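Local coordinates for protein cyclopropane mycolic acid synthase 1 (Mycobacterium tuberculosis, PDB 1KPH) that converts a double bond at the distal position of an alpha mycolic acid into a cyclopropane ring, using S-adenosyl-L-methionine as the source of the methylene carbon, at residues T168-H173 / L205-P209; L182-F188 / M272-I278. All blocks are in the same frame, centred on the assembly; numbering follows the deposited sequence.

From the N terminus, the chain first completes the parallel strands of its Rossmann-like methyltransferase sheet and leaves strand 163-171 through residues 168-173. After helix 174-177 it reaches 182-188, which starts helix 186-199, and then returns at 205-209 to pack on the strand it left; interaction 1 closes this mainly helical loop. Interaction 2 closes a far longer one, when 272-278, which runs from the last turn of helix 256-275 into strand 278-286, comes back to 182-188. The two loops cross, since 182-188 lies inside the first and 272-278 beyond it. Strand 278-286 pairs antiparallel with 163-171. The contacts also touch at Leu205 CD1 and Ile278 CG2, 4.0 Å apart; both residues line the didecyl-dimethyl-ammonium pocket.

Interaction 1. Residues T168-H173 / L205-P209; sequences TITGLH and LPSIP. With 10A (didecyl-dimethyl-ammonium), chain G.
In this Rossmann-like methyltransferase fold, the end of strand 163-171 meets the loop that leads into helix 208-217; residues 205-208 run at 91° to 168-173. The CA atoms of Gly171 and Ser207 are nearest, 5.1 Å apart. The backbone hydrogen bond Gly171 N to Pro206 O, 3.1 Å, fixes the crossing, flanked by CA-H...O contacts from Thr170 CA to Pro206 O, 3.2 Å, and Ser207 CA to Gly171 O, 3.6 Å. A water accepts from Ile208 N (2.9 Å) and donates weakly to Gly171 O (3.5 Å). Gly171 suits this closeness: a CB would lie 3.1 Å from Leu205 CD1. Ser207 (chi1 p) is the N-cap, its OG accepting from Met210 N. Thr168 OG1 (chi1 t) donates forward to Ile169 O, 2.9 Å. The apolar side faces the didecyl-dimethyl-ammonium pocket, probably where the substrate's acyl chain lies: Ile169 CG2 (mt) and Leu205 CD2 (mt) meet at 3.5 Å, branched chains suiting the decyl tails. Ile169 CD1 lies 3.6 Å from ligand C18, Leu205 CD1 3.4 Å from C22.

Interaction 2. Residues L182-F188 / M272-I278; sequences LPMSFTF and MFRIGYI
Tyr277 (chi1 m) presents the edge of its ring to the face of Phe188 (chi1 t) in a T-shaped pair, planes at 90° and centroids 5.2 Å apart, with Tyr277 CD1 3.5 Å from Phe188 CG. Tyr277 CB adds a CH-pi contact, 4.0 Å from the Phe188 centroid. The contact ties the start of helix 186-199 to the end of helix 256-275. Tyr277 belongs to the Schellman motif that ends the latter: Tyr277 N bonds Met272 O at 3.1 Å, Gly276 N bonds Phe273 O weakly at 3.2 Å, and Gly276 is C-prime (phi/psi 94/13), where a CB would jam against the preceding carbonyl. Facing it is an irregular turn, 182-185, with positive phi at Met184 and Ser185. Nearest CA pairs are Leu182-Tyr277, 7.9 Å, and Phe188-Met272, 7.8 Å.

Two Met-aromatic contacts border the pair: Met272 SD at the edge of the Phe188 ring, 5.1 Å from its centroid, and Met184 SD obliquely beside the Tyr277 ring, 4.6 Å from its centroid and 3.3 Å from Ile275 CD1. Phe188 CZ packs at 3.9 Å on CG2 of Ile278, which touches the bound didecyl-dimethyl-ammonium. Leu182 (mt) packs CB against Tyr277 CE2 at 3.2 Å. Tyrosine suits its place because its hydroxyl also reaches the turn. Although poor order at 182-183 makes the exact length uncertain, Tyr277 OH donates to Pro183 O at a very short 2.4 Å.

Interaction 1. Residues T168-H173 / L205-P209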
loop_
_atom_site.group_PDB
_atom_site.type_symbol
_atom_site.label_atom_id
_atom_site.label_comp_id
_atom_site.label_asym_id
_atom_site.label_seq_id
_atom_site.Cartn_x
_atom_site.Cartn_y
_atom_site.Cartn_z
ATOM N N THR A 168 5.652 -2.385 -2.617
ATOM C CA THR A 168 5.184 -3.428 -1.718
ATOM C C THR A 168 6.203 -3.853 -0.680
ATOM O O THR A 168 7.408 -3.765 -0.894
ATOM C CB THR A 168 4.796 -4.702 -2.510
ATOM O OG1 THR A 168 4.382 -5.734 -1.604
ATOM C CG2 THR A 168 5.992 -5.210 -3.313
ATOM N N ILE A 169 5.697 -4.317 0.451
ATOM C CA ILE A 169 6.540 -4.827 1.514
ATOM C C ILE A 169 7.085 -6.156 0.969
ATOM O O ILE A 169 6.426 -6.815 0.161
ATOM C CB ILE A 169 5.687 -5.082 2.775
ATOM C CG1 ILE A 169 5.200 -3.740 3.332
ATOM C CG2 ILE A 169 6.478 -5.867 3.814
ATOM C CD1 ILE A 169 3.992 -3.852 4.244
ATOM N N THR A 170 8.291 -6.532 1.375
ATOM C CA THR A 170 8.877 -7.794 0.927
ATOM C C THR A 170 9.433 -8.525 2.137
ATOM O O THR A 170 9.857 -7.897 3.107
ATOM C CB THR A 170 9.996 -7.574 -0.125
ATOM O OG1 THR A 170 11.005 -6.703 0.401
ATOM C CG2 THR A 170 9.412 -6.966 -1.391
ATOM N N GLY A 171 9.413 -9.853 2.094
ATOM C CA GLY A 171 9.897 -10.614 3.229
ATOM C C GLY A 171 10.861 -11.735 2.906
ATOM O O GLY A 171 10.906 -12.240 1.783
ATOM N N LEU A 172 11.645 -12.115 3.908
ATOM C CA LEU A 172 12.619 -13.186 3.765
ATOM C C LEU A 172 11.971 -14.486 4.222
ATOM O O LEU A 172 11.030 -14.473 5.022
ATOM C CB LEU A 172 13.848 -12.905 4.631
ATOM C CG LEU A 172 14.573 -11.572 4.433
ATOM C CD1 LEU A 172 15.670 -11.435 5.481
ATOM C CD2 LEU A 172 15.150 -11.498 3.027
ATOM N N HIS A 173 12.473 -15.604 3.713
ATOM C CA HIS A 173 11.945 -16.907 4.086
ATOM C C HIS A 173 12.454 -17.283 5.475
ATOM O O HIS A 173 13.660 -17.344 5.704
ATOM C CB HIS A 173 12.374 -17.956 3.060
ATOM C CG HIS A 173 11.849 -17.694 1.683
ATOM N ND1 HIS A 173 10.507 -17.524 1.419
ATOM C CD2 HIS A 173 12.486 -17.563 0.495
ATOM C CE1 HIS A 173 10.338 -17.300 0.128
ATOM N NE2 HIS A 173 11.523 -17.319 -0.455
ATOM N N LEU A 205 3.279 -12.078 2.197
ATOM C CA LEU A 205 4.394 -11.267 1.722
ATOM C C LEU A 205 5.187 -11.923 0.614
ATOM O O LEU A 205 5.538 -13.101 0.688
ATOM C CB LEU A 205 5.363 -10.932 2.854
ATOM C CG LEU A 205 4.941 -9.936 3.929
ATOM C CD1 LEU A 205 6.142 -9.642 4.801
ATOM C CD2 LEU A 205 4.422 -8.654 3.293
ATOM N N PRO A 206 5.490 -11.159 -0.438
ATOM C CA PRO A 206 6.260 -11.676 -1.564
ATOM C C PRO A 206 7.737 -11.414 -1.300
ATOM O O PRO A 206 8.087 -10.449 -0.620
ATOM C CB PRO A 206 5.748 -10.841 -2.724
ATOM C CG PRO A 206 5.614 -9.491 -2.074
ATOM C CD PRO A 206 4.952 -9.821 -0.743
ATOM N N SER A 207 8.597 -12.279 -1.816
ATOM C CA SER A 207 10.031 -12.087 -1.666
ATOM C C SER A 207 10.385 -11.223 -2.867
ATOM O O SER A 207 9.600 -11.133 -3.813
ATOM C CB SER A 207 10.770 -13.419 -1.770
ATOM O OG SER A 207 10.752 -13.884 -3.109
ATOM N N ILE A 208 11.550 -10.585 -2.842
ATOM C CA ILE A 208 11.960 -9.747 -3.960
ATOM C C ILE A 208 12.087 -10.590 -5.235
ATOM O O ILE A 208 11.583 -10.210 -6.294
ATOM C CB ILE A 208 13.298 -9.025 -3.650
ATOM C CG1 ILE A 208 13.062 -7.964 -2.562
ATOM C CG2 ILE A 208 13.867 -8.392 -4.917
ATOM C CD1 ILE A 208 14.313 -7.211 -2.116
ATOM N N PRO A 209 12.761 -11.748 -5.154
ATOM C CA PRO A 209 12.890 -12.572 -6.359
ATOM C C PRO A 209 11.530 -12.958 -6.930
ATOM O O PRO A 209 11.379 -13.109 -8.138
ATOM C CB PRO A 209 13.672 -13.784 -5.864
ATOM C CG PRO A 209 14.555 -13.188 -4.807
ATOM C CD PRO A 209 13.588 -12.289 -4.060
HETATM C C1 10A G . 3.755 -12.931 6.485
HETATM C C2 10A G . 2.313 -12.459 6.266
HETATM C C3 10A G . 2.301 -10.981 5.857
HETATM C C4 10A G . 0.913 -10.366 5.622
HETATM C C5 10A G . 1.130 -8.896 5.233
HETATM C C6 10A G . -0.146 -8.069 5.017
HETATM C C7 10A G . 0.353 -6.652 4.693
HETATM C C8 10A G . -0.740 -5.585 4.590
HETATM C C9 10A G . -0.054 -4.226 4.334
HETATM C C10 10A G . -1.073 -3.091 4.433
HETATM N N1 10A G . -0.659 -1.610 4.450
HETATM C C11 10A G . -1.936 -0.822 4.660
HETATM C C12 10A G . -0.099 -1.178 3.118
HETATM C C13 10A G . 0.386 -1.198 5.498
HETATM C C14 10A G . 0.198 -1.454 7.026
HETATM C C15 10A G . 1.461 -1.319 7.911
HETATM C C16 10A G . 2.655 -2.273 7.670
HETATM C C17 10A G . 2.337 -3.750 7.972
HETATM C C18 10A G . 3.541 -4.678 7.757
HETATM C C19 10A G . 3.162 -6.128 8.086
HETATM C C20 10A G . 4.395 -7.029 7.915
HETATM C C21 10A G . 4.082 -8.484 8.271
HETATM C C22 10A G . 5.357 -9.311 8.103
HETATM O O HOH W 1 13.155 -10.981 -0.519
#

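Interaction 2. Residues L182-F188 / M272-I278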
loop_
_atom_site.group_PDB
_atom_site.type_symbol
_atom_site.label_atom_id
_atom_site.label_comp_id
_atom_site.label_asym_id
_atom_site.label_seq_id
_atom_site.Cartn_x
_atom_site.Cartn_y
_atom_site.Cartn_z
ATOM N N LEU A 182 20.155 -13.738 11.904
ATOM C CA LEU A 182 19.040 -13.093 12.579
ATOM C C LEU A 182 18.398 -14.016 13.610
ATOM O O LEU A 182 17.809 -15.039 13.259
ATOM C CB LEU A 182 17.993 -12.663 11.549
ATOM C CG LEU A 182 18.465 -11.684 10.470
ATOM C CD1 LEU A 182 17.366 -11.487 9.437
ATOM C CD2 LEU A 182 18.850 -10.355 11.109
ATOM N N PRO A 183 18.507 -13.664 14.901
ATOM C CA PRO A 183 17.927 -14.474 15.975
ATOM C C PRO A 183 16.403 -14.417 15.923
ATOM O O PRO A 183 15.822 -14.224 14.855
ATOM C CB PRO A 183 18.488 -13.819 17.233
ATOM C CG PRO A 183 18.553 -12.377 16.839
ATOM C CD PRO A 183 19.144 -12.451 15.447
ATOM N N MET A 184 15.763 -14.590 17.075
ATOM C CA MET A 184 14.307 -14.534 17.154
ATOM C C MET A 184 13.642 -15.608 16.295
ATOM O O MET A 184 13.188 -16.626 16.816
ATOM C CB MET A 184 13.836 -13.146 16.723
ATOM C CG MET A 184 14.585 -12.027 17.428
ATOM S SD MET A 184 14.384 -10.428 16.630
ATOM C CE MET A 184 12.959 -9.785 17.538
ATOM N N SER A 185 13.593 -15.371 14.984
ATOM C CA SER A 185 12.993 -16.301 14.025
ATOM C C SER A 185 11.622 -16.790 14.485
ATOM O O SER A 185 10.597 -16.334 13.981
ATOM C CB SER A 185 13.924 -17.496 13.783
ATOM O OG SER A 185 14.207 -18.192 14.985
ATOM N N PHE A 186 11.613 -17.727 15.431
ATOM C CA PHE A 186 10.370 -18.262 15.974
ATOM C C PHE A 186 9.462 -17.098 16.347
ATOM O O PHE A 186 8.272 -17.100 16.031
ATOM C CB PHE A 186 10.652 -19.110 17.221
ATOM C CG PHE A 186 11.314 -20.428 16.930
ATOM C CD1 PHE A 186 11.831 -21.197 17.966
ATOM C CD2 PHE A 186 11.407 -20.911 15.627
ATOM C CE1 PHE A 186 12.430 -22.428 17.711
ATOM C CE2 PHE A 186 12.005 -22.142 15.360
ATOM C CZ PHE A 186 12.517 -22.902 16.405
ATOM N N THR A 187 10.035 -16.106 17.022
ATOM C CA THR A 187 9.283 -14.927 17.427
ATOM C C THR A 187 8.728 -14.246 16.184
ATOM O O THR A 187 7.577 -13.809 16.162
ATOM C CB THR A 187 10.177 -13.935 18.190
ATOM O OG1 THR A 187 10.665 -14.558 19.384
ATOM C CG2 THR A 187 9.391 -12.687 18.561
ATOM N N PHE A 188 9.556 -14.162 15.147
ATOM C CA PHE A 188 9.143 -13.551 13.891
ATOM C C PHE A 188 7.955 -14.328 13.323
ATOM O O PHE A 188 6.893 -13.759 13.073
ATOM C CB PHE A 188 10.307 -13.559 12.893
ATOM C CG PHE A 188 9.964 -12.971 11.551
ATOM C CD1 PHE A 188 9.420 -11.692 11.455
ATOM C CD2 PHE A 188 10.198 -13.690 10.382
ATOM C CE1 PHE A 188 9.112 -11.138 10.211
ATOM C CE2 PHE A 188 9.895 -13.145 9.134
ATOM C CZ PHE A 188 9.350 -11.865 9.050
ATOM N N MET A 272 10.260 -5.076 13.484
ATOM C CA MET A 272 10.569 -5.992 12.398
ATOM C C MET A 272 11.340 -5.269 11.296
ATOM O O MET A 272 12.262 -5.835 10.705
ATOM C CB MET A 272 9.282 -6.598 11.836
ATOM C CG MET A 272 9.176 -8.105 12.017
ATOM S SD MET A 272 9.445 -8.642 13.727
ATOM C CE MET A 272 11.186 -9.079 13.689
ATOM N N PHE A 273 10.964 -4.024 11.018
ATOM C CA PHE A 273 11.661 -3.255 9.994
ATOM C C PHE A 273 12.995 -2.762 10.532
ATOM O O PHE A 273 13.984 -2.715 9.803
ATOM C CB PHE A 273 10.820 -2.062 9.525
ATOM C CG PHE A 273 9.793 -2.418 8.479
ATOM C CD1 PHE A 273 8.445 -2.498 8.803
ATOM C CD2 PHE A 273 10.185 -2.693 7.171
ATOM C CE1 PHE A 273 7.497 -2.848 7.840
ATOM C CE2 PHE A 273 9.248 -3.045 6.198
ATOM C CZ PHE A 273 7.902 -3.123 6.535
ATOM N N ARG A 274 13.018 -2.408 11.815
ATOM C CA ARG A 274 14.238 -1.921 12.450
ATOM C C ARG A 274 15.348 -2.974 12.398
ATOM O O ARG A 274 16.489 -2.657 12.070
ATOM C CB ARG A 274 13.962 -1.529 13.909
ATOM C CG ARG A 274 14.413 -0.114 14.277
ATOM C CD ARG A 274 14.368 0.125 15.789
ATOM N NE ARG A 274 13.015 0.031 16.336
ATOM C CZ ARG A 274 12.066 0.949 16.163
ATOM N NH1 ARG A 274 12.317 2.044 15.460
ATOM N NH2 ARG A 274 10.861 0.762 16.684
ATOM N N ILE A 275 15.008 -4.224 12.703
ATOM C CA ILE A 275 15.990 -5.308 12.698
ATOM C C ILE A 275 16.269 -5.879 11.304
ATOM O O ILE A 275 17.256 -6.588 11.104
ATOM C CB ILE A 275 15.559 -6.454 13.646
ATOM C CG1 ILE A 275 16.671 -7.500 13.734
ATOM C CG2 ILE A 275 14.269 -7.086 13.157
ATOM C CD1 ILE A 275 16.434 -8.563 14.783
ATOM N N GLY A 276 15.396 -5.583 10.346
ATOM C CA GLY A 276 15.613 -6.054 8.990
ATOM C C GLY A 276 14.972 -7.350 8.522
ATOM O O GLY A 276 15.347 -7.858 7.465
ATOM N N TYR A 277 14.018 -7.894 9.272
ATOM C CA TYR A 277 13.377 -9.135 8.842
ATOM C C TYR A 277 12.436 -8.877 7.675
ATOM O O TYR A 277 12.120 -9.786 6.912
ATOM C CB TYR A 277 12.609 -9.798 9.990
ATOM C CG TYR A 277 13.505 -10.391 11.054
ATOM C CD1 TYR A 277 13.023 -11.345 11.954
ATOM C CD2 TYR A 277 14.833 -9.986 11.175
ATOM C CE1 TYR A 277 13.848 -11.879 12.946
ATOM C CE2 TYR A 277 15.661 -10.508 12.158
ATOM C CZ TYR A 277 15.166 -11.451 13.039
ATOM O OH TYR A 277 16.001 -11.953 14.012
ATOM N N ILE A 278 11.985 -7.635 7.545
ATOM C CA ILE A 278 11.102 -7.265 6.447
ATOM C C ILE A 278 11.608 -5.988 5.797
ATOM O O ILE A 278 12.305 -5.191 6.424
ATOM C CB ILE A 278 9.643 -7.078 6.919
ATOM C CG1 ILE A 278 9.591 -6.134 8.118
ATOM C CG2 ILE A 278 9.039 -8.437 7.264
ATOM C CD1 ILE A 278 8.200 -5.987 8.703
#